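Beta/alpha-amylase (Paenibacillus polymyxa, PDB 3VOC) hydrolyses alpha-1,4-glucosidic linkages of starch, this chain being the family 14 beta-amylase domain, which removes successive maltose units from non-reducing chain ends. Local coordinates at residues A[181-185]-A[245-249]; A[144-148]-A[270-274]; A[7-12]-A[35-39]; A[163-167]-A[249-253]. The contacts are given in a common frame with arbitrary orientation. Numbering follows the deposited sequence.

In the fold
All four contacts belong to one (beta/alpha)8 barrel. Contact 3 pairs its first two parallel strands, while contacts 1 and 4 lie in the long excursion between the fourth and fifth strands, where two parts of one loop pack on helix 240-268. Those two share Tyr249, their centres are about 8 Å apart, and Gln184 CG lies 3.8 Å from Tyr166 CB. Contact 4 includes Glu163, the predicted proton donor; contact 3 approaches the same pocket through Met11, its side chain about 4 Å from those of Lys279 and Arg388, which probably bind substrate. Contact 2 joins the turns leading into the fourth and fifth strands, its centre about 37 Å from that of contact 1, on the opposite side of the chain's centre.

Contact 1. Residues A[181-185]-A[245-249]; sequences GKFQA and FLSWY
Phe183, in an irregular loop, and Tyr249, on a helix, bury the most surface here, followed by Ala185. Residues 245-249 form a regular turn of helix, with Tyr249 N bonded to Phe245 O at 2.8 Å; residues 181-185 run extended as far as Phe183 (phi/psi -59/150°) and then bend at Gln184 and Ala185. The closest CA pair is Ala185 and Tyr249, 7.7 Å apart. Phe183, with chi1 m, directs its CB toward the helix and meets two rings one turn apart. The edge of Phe245 (chi1 t) points at the face of Phe183, centroids 5.2 Å apart and planes at 89°; the edge of Phe183 in turn points at the face of Tyr249 (chi1 t), at 5.4 Å and 83°. Two successive T-shaped pairs thus make an aromatic cluster, which joins the long loop after strand 153-156 of the TIM barrel to helix 240-268. Leu246 CD2 extends the apolar surface, 3.7 Å from Phe183 CE2. Tyrosine suits its place because its hydroxyl reaches the loop backbone: Gln184 N donates to Tyr249 OH at 2.9 Å, and the same OH bonds to Ala299 O. Gln184 folds back, NE2 to Lys182 O at 3.0 Å. The small methyl of Ala185 fits among three rings, with CB 3.9 Å from Trp248 CZ3, 4.0 Å from Tyr249 CE1 and 4.2 Å from Phe245 CE1.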
loop_
_atom_site.group_PDB
_atom_site.type_symbol
_atom_site.label_atom_id
_atom_site.label_comp_id
_atom_site.label_asym_id
_atom_site.label_seq_id
_atom_site.Cartn_x
_atom_site.Cartn_y
_atom_site.Cartn_z
ATOM N N GLY A 181 -10.856 -10.391 8.035
ATOM C CA GLY A 181 -9.861 -9.779 8.902
ATOM C C GLY A 181 -10.535 -9.108 10.078
ATOM O O GLY A 181 -11.680 -9.454 10.441
ATOM N N LYS A 182 -9.840 -8.147 10.688
ATOM C CA LYS A 182 -10.349 -7.499 11.905
ATOM C C LYS A 182 -10.014 -6.010 11.898
ATOM O O LYS A 182 -8.994 -5.610 11.316
ATOM C CB LYS A 182 -9.755 -8.156 13.165
ATOM C CG LYS A 182 -10.255 -9.573 13.408
ATOM C CD LYS A 182 -9.569 -10.261 14.570
ATOM C CE LYS A 182 -10.057 -11.721 14.699
ATOM N NZ LYS A 182 -9.370 -12.402 15.849
ATOM N N PHE A 183 -10.876 -5.207 12.537
ATOM C CA PHE A 183 -10.568 -3.798 12.826
ATOM C C PHE A 183 -9.299 -3.691 13.683
ATOM O O PHE A 183 -9.011 -4.578 14.478
ATOM C CB PHE A 183 -11.752 -3.095 13.521
ATOM C CG PHE A 183 -12.953 -2.895 12.632
ATOM C CD1 PHE A 183 -14.173 -3.468 12.957
ATOM C CD2 PHE A 183 -12.873 -2.115 11.486
ATOM C CE1 PHE A 183 -15.288 -3.293 12.138
ATOM C CE2 PHE A 183 -13.996 -1.928 10.653
ATOM C CZ PHE A 183 -15.203 -2.515 10.985
ATOM N N GLN A 184 -8.566 -2.591 13.523
ATOM C CA GLN A 184 -7.208 -2.451 14.052
ATOM C C GLN A 184 -7.064 -1.177 14.880
ATOM O O GLN A 184 -6.052 -0.457 14.788
ATOM C CB GLN A 184 -6.212 -2.443 12.884
ATOM C CG GLN A 184 -6.234 -3.724 12.033
ATOM C CD GLN A 184 -5.735 -4.934 12.814
ATOM O OE1 GLN A 184 -4.788 -4.824 13.588
ATOM N NE2 GLN A 184 -6.369 -6.097 12.608
ATOM N N ALA A 185 -8.089 -0.890 15.686
ATOM C CA ALA A 185 -8.138 0.347 16.446
ATOM C C ALA A 185 -8.240 0.072 17.940
ATOM O O ALA A 185 -8.914 0.816 18.663
ATOM C CB ALA A 185 -9.329 1.215 15.972
ATOM N N PHE A 245 -17.616 5.813 13.436
ATOM C CA PHE A 245 -16.426 4.993 13.637
ATOM C C PHE A 245 -15.674 4.766 12.310
ATOM O O PHE A 245 -14.458 4.971 12.236
ATOM C CB PHE A 245 -16.724 3.633 14.295
ATOM C CG PHE A 245 -15.547 2.697 14.239
ATOM C CD1 PHE A 245 -14.412 2.953 15.011
ATOM C CD2 PHE A 245 -15.541 1.607 13.374
ATOM C CE1 PHE A 245 -13.297 2.136 14.940
ATOM C CE2 PHE A 245 -14.427 0.775 13.300
ATOM C CZ PHE A 245 -13.295 1.048 14.098
ATOM N N LEU A 246 -16.399 4.336 11.277
ATOM C CA LEU A 246 -15.767 4.008 10.000
ATOM C C LEU A 246 -15.182 5.227 9.329
ATOM O O LEU A 246 -14.119 5.136 8.726
ATOM C CB LEU A 246 -16.762 3.333 9.047
ATOM C CG LEU A 246 -17.073 1.865 9.307
ATOM C CD1 LEU A 246 -18.083 1.372 8.287
ATOM C CD2 LEU A 246 -15.798 1.016 9.261
ATOM N N SER A 247 -15.883 6.364 9.411
ATOM C CA SER A 247 -15.349 7.617 8.860
ATOM C C SER A 247 -14.058 8.024 9.566
ATOM O O SER A 247 -13.074 8.416 8.912
ATOM C CB SER A 247 -16.387 8.742 8.943
ATOM O OG SER A 247 -15.874 9.926 8.365
ATOM N N TRP A 248 -14.056 7.934 10.899
ATOM C CA TRP A 248 -12.856 8.258 11.671
ATOM C C TRP A 248 -11.705 7.287 11.345
ATOM O O TRP A 248 -10.555 7.688 11.169
ATOM C CB TRP A 248 -13.134 8.240 13.189
ATOM C CG TRP A 248 -11.835 8.224 13.971
ATOM C CD1 TRP A 248 -11.032 9.303 14.256
ATOM C CD2 TRP A 248 -11.172 7.073 14.516
ATOM N NE1 TRP A 248 -9.919 8.891 14.957
ATOM C CE2 TRP A 248 -9.984 7.529 15.135
ATOM C CE3 TRP A 248 -11.473 5.697 14.546
ATOM C CZ2 TRP A 248 -9.088 6.663 15.770
ATOM C CZ3 TRP A 248 -10.583 4.836 15.174
ATOM C CH2 TRP A 248 -9.408 5.328 15.796
ATOM N N TYR A 249 -12.042 6.007 11.283
ATOM C CA TYR A 249 -11.084 4.936 11.021
ATOM C C TYR A 249 -10.366 5.224 9.694
ATOM O O TYR A 249 -9.128 5.183 9.621
ATOM C CB TYR A 249 -11.860 3.629 10.971
ATOM C CG TYR A 249 -11.058 2.345 10.969
ATOM C CD1 TYR A 249 -10.141 2.050 11.991
ATOM C CD2 TYR A 249 -11.261 1.392 9.963
ATOM C CE1 TYR A 249 -9.447 0.821 11.993
ATOM C CE2 TYR A 249 -10.570 0.184 9.954
ATOM C CZ TYR A 249 -9.665 -0.097 10.966
ATOM O OH TYR A 249 -8.972 -1.299 10.924
#

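Contact 2. Residues A[144-148]-A[270-274]; sequences FAGYK and SVFGV
Two side chains, Lys148 and Phe272, reach across in opposite senses to hold a short 3-10 segment against an irregular loop. In residues 144-148 the backbone turns tightly, with Tyr147 N bonded to Phe144 O at 2.8 Å and Lys148 N to Ala145 O at 3.2 Å; residues 270-274 form a bend in which Gly273 takes positive phi (63/38°), a conformation that favours glycine. The nearest CA pairs are Lys148 with Phe272 at 5.7 Å and Ala145 with Val271 at 6.2 Å. Lys148 is stretched through chi1 to chi3, all t, and only chi4 turns, to p. This length carries NZ to Val271 O at 3.2 Å and Phe272 O at 3.1 Å, so that the ammonium group donates hydrogen bonds to two successive backbone carbonyls of the loop. Beneath it Phe272, with chi1 m, slides its ring against the turn: CE2 lies 3.4 Å from Phe144 O, which approaches the ring edge, and CZ lies 4.1 Å from Phe144 CB. Compact branches finish the packing where Val271 (chi1 t) sets CG1 3.7 Å from Ala145 CB. Phe144, also m at chi1, sends its ring the other way, against Phe140 and helix 58-69. The contact therefore ties together the turns that lead into the adjacent parallel barrel strands 153-156 and 275-279, after helices 127-144 and 240-268 respectively, with Phe272 resting on Ile154.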
loop_
_atom_site.group_PDB
_atom_site.type_symbol
_atom_site.label_atom_id
_atom_site.label_comp_id
_atom_site.label_asym_id
_atom_site.label_seq_id
_atom_site.Cartn_x
_atom_site.Cartn_y
_atom_site.Cartn_z
ATOM N N PHE A 144 20.632 10.079 -3.212
ATOM C CA PHE A 144 20.289 9.671 -4.563
ATOM C C PHE A 144 20.061 10.800 -5.557
ATOM O O PHE A 144 19.675 10.542 -6.704
ATOM C CB PHE A 144 19.123 8.684 -4.525
ATOM C CG PHE A 144 19.526 7.335 -3.998
ATOM C CD1 PHE A 144 19.877 6.309 -4.868
ATOM C CD2 PHE A 144 19.611 7.106 -2.619
ATOM C CE1 PHE A 144 20.269 5.065 -4.377
ATOM C CE2 PHE A 144 20.007 5.856 -2.127
ATOM C CZ PHE A 144 20.336 4.848 -3.001
ATOM N N ALA A 145 20.316 12.034 -5.124
ATOM C CA ALA A 145 20.245 13.221 -5.985
ATOM C C ALA A 145 21.070 13.044 -7.268
ATOM O O ALA A 145 20.635 13.448 -8.347
ATOM C CB ALA A 145 20.705 14.475 -5.208
ATOM N N GLY A 146 22.244 12.416 -7.155
ATOM C CA GLY A 146 23.096 12.147 -8.334
ATOM C C GLY A 146 22.534 11.102 -9.303
ATOM O O GLY A 146 23.088 10.875 -10.375
ATOM N N TYR A 147 21.433 10.460 -8.918
ATOM C CA TYR A 147 20.762 9.463 -9.757
ATOM C C TYR A 147 19.480 10.028 -10.370
ATOM O O TYR A 147 18.619 9.275 -10.855
ATOM C CB TYR A 147 20.379 8.245 -8.911
ATOM C CG TYR A 147 21.541 7.382 -8.495
ATOM C CD1 TYR A 147 21.894 6.263 -9.242
ATOM C CD2 TYR A 147 22.291 7.682 -7.355
ATOM C CE1 TYR A 147 22.959 5.461 -8.874
ATOM C CE2 TYR A 147 23.367 6.880 -6.974
ATOM C CZ TYR A 147 23.686 5.764 -7.736
ATOM O OH TYR A 147 24.754 4.956 -7.388
ATOM N N LYS A 148 19.344 11.351 -10.348
ATOM C CA LYS A 148 18.079 11.999 -10.755
ATOM C C LYS A 148 17.588 11.565 -12.149
ATOM O O LYS A 148 16.408 11.248 -12.330
ATOM C CB LYS A 148 18.206 13.527 -10.628
ATOM C CG LYS A 148 17.181 14.318 -11.375
ATOM C CD LYS A 148 17.548 15.791 -11.405
ATOM C CE LYS A 148 16.544 16.562 -12.254
ATOM N NZ LYS A 148 15.378 16.957 -11.446
ATOM N N SER A 270 12.147 19.444 -5.291
ATOM C CA SER A 270 13.255 20.284 -5.784
ATOM C C SER A 270 14.536 19.488 -6.093
ATOM O O SER A 270 15.530 20.053 -6.526
ATOM C CB SER A 270 13.534 21.426 -4.808
ATOM O OG SER A 270 14.016 20.905 -3.586
ATOM N N VAL A 271 14.508 18.175 -5.885
ATOM C CA VAL A 271 15.667 17.334 -6.152
ATOM C C VAL A 271 15.366 16.478 -7.374
ATOM O O VAL A 271 16.126 16.477 -8.349
ATOM C CB VAL A 271 16.026 16.465 -4.918
ATOM C CG1 VAL A 271 17.123 15.464 -5.253
ATOM C CG2 VAL A 271 16.441 17.374 -3.724
ATOM N N PHE A 272 14.238 15.772 -7.331
ATOM C CA PHE A 272 13.815 14.919 -8.435
ATOM C C PHE A 272 12.741 15.574 -9.294
ATOM O O PHE A 272 12.824 15.532 -10.513
ATOM C CB PHE A 272 13.334 13.578 -7.888
ATOM C CG PHE A 272 14.381 12.864 -7.081
ATOM C CD1 PHE A 272 14.253 12.752 -5.697
ATOM C CD2 PHE A 272 15.524 12.359 -7.703
ATOM C CE1 PHE A 272 15.229 12.097 -4.946
ATOM C CE2 PHE A 272 16.512 11.712 -6.962
ATOM C CZ PHE A 272 16.369 11.575 -5.586
ATOM N N GLY A 273 11.733 16.165 -8.655
ATOM C CA GLY A 273 10.644 16.811 -9.387
ATOM C C GLY A 273 9.856 15.822 -10.232
ATOM O O GLY A 273 9.418 16.144 -11.341
ATOM N N VAL A 274 9.654 14.620 -9.707
ATOM C CA VAL A 274 8.898 13.595 -10.431
ATOM C C VAL A 274 7.570 13.333 -9.722
ATOM O O VAL A 274 7.380 13.778 -8.590
ATOM C CB VAL A 274 9.698 12.276 -10.529
ATOM C CG1 VAL A 274 10.929 12.440 -11.444
ATOM C CG2 VAL A 274 10.079 11.771 -9.112
#

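Contact 3. Residues A[7-12]-A[35-39]; sequences QASVMG and VYAIT
Parallel pairing of the first two barrel strands begins with a ladder of backbone hydrogen bonds. Tyr36 N donates to Ala8 O at 2.8 Å, Val10 N to Ala37 O at 3.0 Å, Thr39 N to Val10 O at 2.9 Å and Gly12 N to Thr39 O at 2.8 Å. The register sets Val10 beside Ile38 (CA-CA 5.1 Å) and Met11 beside Thr39 (4.5 Å). Strand axes approach to 4.5 Å and cross at -38°, as expected of the strongly twisted sheet of a TIM barrel. CA-H...O contacts supplement the ladder, among them Ile38 CA to Val10 O at 3.2 Å. The beta-branched Val10 and Ile38 share one face, Val10 CB 4.4 Å from Ile38 CD1, and Val35, in the loop just before the strand, adds its CG1 3.9 Å from Val10 CG2 (chi1 t). The other face, lining the barrel interior, carries the small Ser9, Ala37 and Thr39, with Ser9 OG 3.4 Å from Ala37 CB, and also Met11, whose CE is 3.5 Å from Thr39 OG1. At the N-terminal end Gln7 lays CG over the Tyr36 ring, 3.6 Å from its centroid, in a CH-pi contact, while its NE2 bonds to Lys415 O. Within this beta-alpha-beta unit Val10 and Ile38 pack on Leu30 of the connecting helix 20-32; strand 7-11 also bonds to strand 383-386, closing the barrel, and Ala37 and Thr39 touch Val75 of strand 73-79.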
loop_
_atom_site.group_PDB
_atom_site.type_symbol
_atom_site.label_atom_id
_atom_site.label_comp_id
_atom_site.label_asym_id
_atom_site.label_seq_id
_atom_site.Cartn_x
_atom_site.Cartn_y
_atom_site.Cartn_z
ATOM N N GLN A 7 4.159 3.422 -19.546
ATOM C CA GLN A 7 5.318 2.533 -19.640
ATOM C C GLN A 7 5.106 1.279 -18.800
ATOM O O GLN A 7 4.367 1.312 -17.813
ATOM C CB GLN A 7 6.587 3.240 -19.147
ATOM C CG GLN A 7 7.027 4.447 -19.958
ATOM C CD GLN A 7 7.446 4.109 -21.376
ATOM O OE1 GLN A 7 7.812 2.983 -21.674
ATOM N NE2 GLN A 7 7.396 5.104 -22.260
ATOM N N ALA A 8 5.773 0.192 -19.186
ATOM C CA ALA A 8 5.704 -1.070 -18.443
ATOM C C ALA A 8 6.947 -1.239 -17.594
ATOM O O ALA A 8 8.068 -1.161 -18.101
ATOM C CB ALA A 8 5.549 -2.251 -19.395
ATOM N N SER A 9 6.744 -1.479 -16.303
ATOM C CA SER A 9 7.827 -1.736 -15.375
ATOM C C SER A 9 7.700 -3.125 -14.778
ATOM O O SER A 9 6.690 -3.799 -14.961
ATOM C CB SER A 9 7.795 -0.695 -14.267
ATOM O OG SER A 9 8.026 0.581 -14.847
ATOM N N VAL A 10 8.739 -3.555 -14.067
ATOM C CA VAL A 10 8.760 -4.880 -13.459
ATOM C C VAL A 10 9.345 -4.733 -12.054
ATOM O O VAL A 10 10.350 -4.019 -11.863
ATOM C CB VAL A 10 9.614 -5.858 -14.293
ATOM C CG1 VAL A 10 9.783 -7.219 -13.567
ATOM C CG2 VAL A 10 9.000 -6.062 -15.727
ATOM N N MET A 11 8.697 -5.383 -11.087
ATOM C CA MET A 11 9.164 -5.356 -9.707
ATOM C C MET A 11 10.363 -6.281 -9.574
ATOM O O MET A 11 10.364 -7.392 -10.094
ATOM C CB MET A 11 8.058 -5.766 -8.724
ATOM C CG MET A 11 8.378 -5.449 -7.240
ATOM S SD MET A 11 6.896 -5.381 -6.185
ATOM C CE MET A 11 6.054 -3.985 -6.905
ATOM N N GLY A 12 11.388 -5.790 -8.881
ATOM C CA GLY A 12 12.585 -6.573 -8.635
ATOM C C GLY A 12 12.332 -7.708 -7.649
ATOM O O GLY A 12 11.228 -7.845 -7.107
ATOM N N VAL A 35 11.098 -3.321 -21.520
ATOM C CA VAL A 35 10.755 -2.889 -20.148
ATOM C C VAL A 35 11.382 -1.523 -19.882
ATOM O O VAL A 35 12.527 -1.286 -20.275
ATOM C CB VAL A 35 11.197 -3.945 -19.098
ATOM C CG1 VAL A 35 11.062 -3.404 -17.673
ATOM C CG2 VAL A 35 10.375 -5.225 -19.265
ATOM N N TYR A 36 10.614 -0.631 -19.258
ATOM C CA TYR A 36 11.012 0.745 -18.995
ATOM C C TYR A 36 11.800 0.913 -17.705
ATOM O O TYR A 36 12.877 1.541 -17.698
ATOM C CB TYR A 36 9.771 1.644 -18.942
ATOM C CG TYR A 36 10.044 3.111 -18.654
ATOM C CD1 TYR A 36 10.696 3.931 -19.590
ATOM C CD2 TYR A 36 9.619 3.683 -17.455
ATOM C CE1 TYR A 36 10.930 5.302 -19.315
ATOM C CE2 TYR A 36 9.829 5.026 -17.179
ATOM C CZ TYR A 36 10.475 5.828 -18.103
ATOM O OH TYR A 36 10.658 7.142 -17.775
ATOM N N ALA A 37 11.236 0.389 -16.611
ATOM C CA ALA A 37 11.822 0.576 -15.286
ATOM C C ALA A 37 11.744 -0.660 -14.416
ATOM O O ALA A 37 10.956 -1.579 -14.682
ATOM C CB ALA A 37 11.173 1.747 -14.579
ATOM N N ILE A 38 12.591 -0.685 -13.392
ATOM C CA ILE A 38 12.509 -1.672 -12.326
ATOM C C ILE A 38 11.979 -0.976 -11.077
ATOM O O ILE A 38 12.509 0.074 -10.682
ATOM C CB ILE A 38 13.888 -2.303 -12.008
ATOM C CG1 ILE A 38 14.509 -2.968 -13.262
ATOM C CG2 ILE A 38 13.795 -3.269 -10.796
ATOM C CD1 ILE A 38 13.691 -4.152 -13.841
ATOM N N THR A 39 10.913 -1.528 -10.485
ATOM C CA THR A 39 10.421 -1.027 -9.181
ATOM C C THR A 39 11.020 -1.860 -8.028
ATOM O O THR A 39 11.213 -3.078 -8.149
ATOM C CB THR A 39 8.878 -0.970 -9.063
ATOM O OG1 THR A 39 8.372 -2.295 -8.870
ATOM C CG2 THR A 39 8.233 -0.353 -10.335
#

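Contact 4. Residues A[163-167]-A[249-253]; sequences ELRYP and YQSVL
Sandwiched between two helix side chains, the Tyr166 ring is the apolar centre. On one face it stacks with Tyr249, offset, centroids 3.9 Å apart and planes at 2°; over the opposite face lies Leu253 CD2, 4.2 Å from the centroid, in a CH-pi contact. Tyr249 and Leu253 stand one turn apart on the helix, a spacing that lets the flat ring slip between them. Chi1 is m for Tyr166 and Leu253 and t for Tyr249. Leu164 (chi1 t) widens the apolar patch, its CG 4.1 Å from Leu253 CB; the CA atoms of these two leucines, 6.7 Å apart, are the nearest across the contact. The irregular loop 163-167, with Tyr166 in extended conformation (-82/160°), follows barrel strand 153-156 and carries Glu163, the predicted proton donor of this glycoside hydrolase, so the packing sets this probably catalytic loop against helix 240-268. Farther out, Tyr166 OH passes Val252 CB at 3.2 Å and donates to Tyr249 O at 2.6 Å. Arg165 has its CB directed away from the helix: its NE forms a salt bridge with Glu163 OE1 at 2.8 Å, and NH1 bonds to Tyr166 O at 3.0 Å. Glu163 OE1 also bonds to Ser281 OG.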
loop_
_atom_site.group_PDB
_atom_site.type_symbol
_atom_site.label_atom_id
_atom_site.label_comp_id
_atom_site.label_asym_id
_atom_site.label_seq_id
_atom_site.Cartn_x
_atom_site.Cartn_y
_atom_site.Cartn_z
ATOM N N GLU A 163 1.034 -0.586 1.417
ATOM C CA GLU A 163 -0.309 -0.154 1.072
ATOM C C GLU A 163 -0.889 0.763 2.125
ATOM O O GLU A 163 -0.684 0.555 3.319
ATOM C CB GLU A 163 -1.204 -1.385 0.905
ATOM C CG GLU A 163 -0.751 -2.277 -0.242
ATOM C CD GLU A 163 -1.537 -3.587 -0.325
ATOM O OE1 GLU A 163 -2.164 -4.009 0.680
ATOM O OE2 GLU A 163 -1.534 -4.183 -1.421
ATOM N N LEU A 164 -1.623 1.781 1.696
ATOM C CA LEU A 164 -2.294 2.640 2.659
ATOM C C LEU A 164 -3.515 1.906 3.214
ATOM O O LEU A 164 -4.625 1.988 2.658
ATOM C CB LEU A 164 -2.671 3.991 2.031
ATOM C CG LEU A 164 -3.377 5.032 2.907
ATOM C CD1 LEU A 164 -2.382 5.771 3.820
ATOM C CD2 LEU A 164 -4.122 6.042 2.037
ATOM N N ARG A 165 -3.303 1.187 4.312
ATOM C CA ARG A 165 -4.370 0.436 4.968
ATOM C C ARG A 165 -3.929 0.078 6.378
ATOM O O ARG A 165 -2.764 0.292 6.743
ATOM C CB ARG A 165 -4.715 -0.850 4.189
ATOM C CG ARG A 165 -3.561 -1.869 4.102
ATOM C CD ARG A 165 -4.092 -3.232 3.676
ATOM N NE ARG A 165 -3.029 -4.192 3.365
ATOM C CZ ARG A 165 -2.490 -5.042 4.236
ATOM N NH1 ARG A 165 -2.868 -5.041 5.522
ATOM N NH2 ARG A 165 -1.548 -5.890 3.824
ATOM N N TYR A 166 -4.864 -0.463 7.157
ATOM C CA TYR A 166 -4.560 -1.084 8.439
ATOM C C TYR A 166 -4.074 -2.505 8.215
ATOM O O TYR A 166 -4.355 -3.069 7.170
ATOM C CB TYR A 166 -5.809 -1.117 9.305
ATOM C CG TYR A 166 -6.218 0.260 9.781
ATOM C CD1 TYR A 166 -5.645 0.814 10.934
ATOM C CD2 TYR A 166 -7.182 1.001 9.092
ATOM C CE1 TYR A 166 -6.003 2.077 11.388
ATOM C CE2 TYR A 166 -7.550 2.281 9.529
ATOM C CZ TYR A 166 -6.956 2.805 10.690
ATOM O OH TYR A 166 -7.318 4.052 11.161
ATOM N N PRO A 167 -3.358 -3.095 9.197
ATOM C CA PRO A 167 -2.893 -4.477 9.074
ATOM C C PRO A 167 -4.021 -5.463 9.425
ATOM O O PRO A 167 -3.906 -6.261 10.364
ATOM C CB PRO A 167 -1.774 -4.552 10.104
ATOM C CG PRO A 167 -2.248 -3.622 11.207
ATOM C CD PRO A 167 -2.842 -2.454 10.429
ATOM N N TYR A 249 -12.042 6.007 11.283
ATOM C CA TYR A 249 -11.084 4.936 11.021
ATOM C C TYR A 249 -10.366 5.224 9.694
ATOM O O TYR A 249 -9.128 5.183 9.621
ATOM C CB TYR A 249 -11.860 3.629 10.971
ATOM C CG TYR A 249 -11.058 2.345 10.969
ATOM C CD1 TYR A 249 -10.141 2.050 11.991
ATOM C CD2 TYR A 249 -11.261 1.392 9.963
ATOM C CE1 TYR A 249 -9.447 0.821 11.993
ATOM C CE2 TYR A 249 -10.570 0.184 9.954
ATOM C CZ TYR A 249 -9.665 -0.097 10.966
ATOM O OH TYR A 249 -8.972 -1.299 10.924
ATOM N N GLN A 250 -11.146 5.562 8.669
ATOM C CA GLN A 250 -10.588 5.973 7.376
ATOM C C GLN A 250 -9.805 7.286 7.467
ATOM O O GLN A 250 -8.721 7.393 6.867
ATOM C CB GLN A 250 -11.662 6.061 6.283
ATOM C CG GLN A 250 -11.077 6.514 4.923
ATOM C CD GLN A 250 -12.037 6.365 3.763
ATOM O OE1 GLN A 250 -12.691 5.332 3.610
ATOM N NE2 GLN A 250 -12.117 7.401 2.920
ATOM N N SER A 251 -10.328 8.266 8.221
ATOM C CA SER A 251 -9.656 9.584 8.352
ATOM C C SER A 251 -8.207 9.512 8.873
ATOM O O SER A 251 -7.355 10.335 8.485
ATOM C CB SER A 251 -10.482 10.576 9.200
ATOM O OG SER A 251 -10.332 10.313 10.595
ATOM N N VAL A 252 -7.933 8.538 9.746
ATOM C CA VAL A 252 -6.577 8.273 10.232
ATOM C C VAL A 252 -5.608 7.952 9.075
ATOM O O VAL A 252 -4.505 8.518 9.004
ATOM C CB VAL A 252 -6.567 7.161 11.320
ATOM C CG1 VAL A 252 -5.145 6.733 11.683
ATOM C CG2 VAL A 252 -7.299 7.638 12.581
ATOM N N LEU A 253 -6.018 7.064 8.177
ATOM C CA LEU A 253 -5.244 6.785 6.962
ATOM C C LEU A 253 -5.120 8.012 6.071
ATOM O O LEU A 253 -4.046 8.280 5.518
ATOM C CB LEU A 253 -5.869 5.633 6.165
ATOM C CG LEU A 253 -5.967 4.284 6.888
ATOM C CD1 LEU A 253 -6.766 3.290 6.031
ATOM C CD2 LEU A 253 -4.563 3.726 7.202
#